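Local coordinates for protein LEOA (PDB 4AUR) that is a bacterial dynamin-like GTPase of enterotoxigenic Escherichia coli, and probably binds and hydrolyses GTP as other members of the dynamin family do, at residues 22-27 against 565-570. Residues are numbered along the deposited sequence; the frame is centred on the assembly and turned at random.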
loop_
_atom_site.group_PDB
_atom_site.type_symbol
_atom_site.label_atom_id
_atom_site.label_comp_id
_atom_site.label_asym_id
_atom_site.label_seq_id
_atom_site.Cartn_x
_atom_site.Cartn_y
_atom_site.Cartn_z
ATOM N N ARG A 22 -12.310 -6.667 18.438
ATOM C CA ARG A 22 -12.072 -5.659 19.482
ATOM C C ARG A 22 -10.695 -5.045 19.390
ATOM O O ARG A 22 -10.542 -3.863 19.572
ATOM C CB ARG A 22 -12.272 -6.270 20.864
ATOM C CG ARG A 22 -13.065 -5.361 21.789
ATOM C CD ARG A 22 -13.620 -6.110 22.985
ATOM N NE ARG A 22 -12.558 -6.697 23.793
ATOM C CZ ARG A 22 -12.746 -7.320 24.940
ATOM N NH1 ARG A 22 -13.960 -7.451 25.458
ATOM N NH2 ARG A 22 -11.709 -7.817 25.575
ATOM N N GLY A 23 -9.697 -5.865 19.101
ATOM C CA GLY A 23 -8.327 -5.401 18.957
ATOM C C GLY A 23 -8.189 -4.518 17.744
ATOM O O GLY A 23 -7.424 -3.569 17.747
HETATM N N MSE A 24 -8.940 -4.825 16.700
HETATM C CA MSE A 24 -8.835 -4.085 15.463
HETATM C C MSE A 24 -9.459 -2.757 15.712
HETATM O O MSE A 24 -8.971 -1.757 15.188
HETATM C CB MSE A 24 -9.508 -4.832 14.317
HETATM C CG MSE A 24 -8.646 -5.981 13.848
HETATM SE SE MSE A 24 -9.466 -6.727 12.210
HETATM C CE MSE A 24 -9.973 -8.533 12.779
ATOM N N LEU A 25 -10.517 -2.713 16.536
ATOM C CA LEU A 25 -11.189 -1.440 16.867
ATOM C C LEU A 25 -10.341 -0.492 17.677
ATOM O O LEU A 25 -10.362 0.709 17.454
ATOM C CB LEU A 25 -12.450 -1.699 17.650
ATOM C CG LEU A 25 -13.592 -2.212 16.779
ATOM C CD1 LEU A 25 -14.612 -2.989 17.598
ATOM C CD2 LEU A 25 -14.257 -1.063 16.040
ATOM N N GLU A 26 -9.616 -1.029 18.646
ATOM C CA GLU A 26 -8.681 -0.227 19.424
ATOM C C GLU A 26 -7.651 0.494 18.535
ATOM O O GLU A 26 -7.224 1.593 18.865
ATOM C CB GLU A 26 -7.930 -1.099 20.432
ATOM C CG GLU A 26 -8.768 -1.647 21.570
ATOM C CD GLU A 26 -7.941 -2.427 22.586
ATOM O OE1 GLU A 26 -6.961 -3.108 22.199
ATOM O OE2 GLU A 26 -8.287 -2.362 23.794
HETATM N N MSE A 27 -7.237 -0.134 17.436
HETATM C CA MSE A 27 -6.220 0.443 16.568
HETATM C C MSE A 27 -6.814 1.514 15.710
HETATM O O MSE A 27 -6.200 2.553 15.557
HETATM C CB MSE A 27 -5.569 -0.614 15.712
HETATM C CG MSE A 27 -4.808 -1.575 16.592
HETATM SE SE MSE A 27 -3.189 -0.774 17.368
HETATM C CE MSE A 27 -3.863 -0.079 19.086
ATOM N N GLN A 565 -1.451 -8.234 12.041
ATOM C CA GLN A 565 -1.426 -9.347 12.949
ATOM C C GLN A 565 -2.823 -9.804 13.315
ATOM O O GLN A 565 -3.105 -11.009 13.365
ATOM C CB GLN A 565 -0.655 -8.975 14.198
ATOM C CG GLN A 565 -0.711 -10.014 15.291
ATOM C CD GLN A 565 0.321 -9.767 16.376
ATOM O OE1 GLN A 565 -0.020 -9.674 17.570
ATOM N NE2 GLN A 565 1.595 -9.653 15.976
ATOM N N LEU A 566 -3.706 -8.861 13.581
ATOM C CA LEU A 566 -5.031 -9.213 14.077
ATOM C C LEU A 566 -5.875 -9.830 12.990
ATOM O O LEU A 566 -6.862 -10.509 13.251
ATOM C CB LEU A 566 -5.724 -7.979 14.646
ATOM C CG LEU A 566 -5.075 -7.440 15.929
ATOM C CD1 LEU A 566 -5.533 -6.032 16.217
ATOM C CD2 LEU A 566 -5.366 -8.337 17.115
HETATM N N MSE A 567 -5.434 -9.607 11.772
HETATM C CA MSE A 567 -6.204 -9.861 10.590
HETATM C C MSE A 567 -5.856 -11.186 9.977
HETATM O O MSE A 567 -6.573 -11.669 9.123
HETATM C CB MSE A 567 -5.859 -8.633 9.739
HETATM C CG MSE A 567 -6.632 -8.520 8.458
HETATM SE SE MSE A 567 -8.361 -7.664 8.804
HETATM C CE MSE A 567 -8.459 -7.248 6.882
ATOM N N VAL A 568 -4.762 -11.802 10.413
ATOM C CA VAL A 568 -4.319 -13.078 9.849
ATOM C C VAL A 568 -5.390 -14.144 10.071
ATOM O O VAL A 568 -5.799 -14.825 9.113
ATOM C CB VAL A 568 -2.949 -13.532 10.433
ATOM C CG1 VAL A 568 -2.761 -15.045 10.350
ATOM C CG2 VAL A 568 -1.803 -12.833 9.716
ATOM N N PRO A 569 -5.844 -14.302 11.332
ATOM C CA PRO A 569 -6.915 -15.274 11.541
ATOM C C PRO A 569 -8.119 -15.039 10.615
ATOM O O PRO A 569 -8.646 -15.996 10.043
ATOM C CB PRO A 569 -7.298 -15.077 13.011
ATOM C CG PRO A 569 -6.135 -14.402 13.665
ATOM C CD PRO A 569 -5.232 -13.854 12.601
ATOM N N ALA A 570 -8.523 -13.779 10.445
ATOM C CA ALA A 570 -9.719 -13.443 9.648
ATOM C C ALA A 570 -9.579 -13.808 8.154
ATOM O O ALA A 570 -10.588 -13.983 7.467
ATOM C CB ALA A 570 -10.088 -11.973 9.825
#
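Between residues 22-27 and 565-570 the backbones come nearest at Met24 and Leu566, whose CA atoms lie 6.5 Å apart. Residues 22-27 form regular helix within the long helix 3-30. Residues 565-570 lie in the C-terminal region of helix 547-567. No hydrogen bond joins the two segments. The contact is apolar.

Leu566 points toward helix 3-30 and sets one methyl against bare backbone. Leu566 CD1 lies over the main chain at Gly23, which has no side chain, and is 3.4 Å from Gly23 C. The carbonyl oxygen, Gly23 O, is 3.5 Å from Leu566 CD1. Met24 and Leu566 lie flank to flank, reaching out from facing segments in opposing senses. Met24 CG is 3.6 Å from Leu566 CB.

The arrangement is consistent with the helical region of a dynamin-like protein. Here the N-terminal helix 3-30 packs against the last helix, 547-567, beside the long helix 275-343. The intervening chain holds the sheet with a probable P-loop and most of the elongated helical region. Val282 of helix 275-343 touches Met24. Ile283 and Thr287 touch Met567.

Both methionines are selenomethionine. Their selenium atoms meet, Met24 SE to Met567 SE, at 3.7 Å, and the Met567 chain stands nearly perpendicular to that of Met24. In Met567, CG is anti to the backbone N (chi1 -174°) and the chain then bends at chi2 (84°), carrying its selenium to that of Met24. Met24 bends at its last torsion, chi3 (-115°), and Met24 CE comes to 3.7 Å from Leu566 O. Leu563 of helix 547-567 also touches the Met24 side chain.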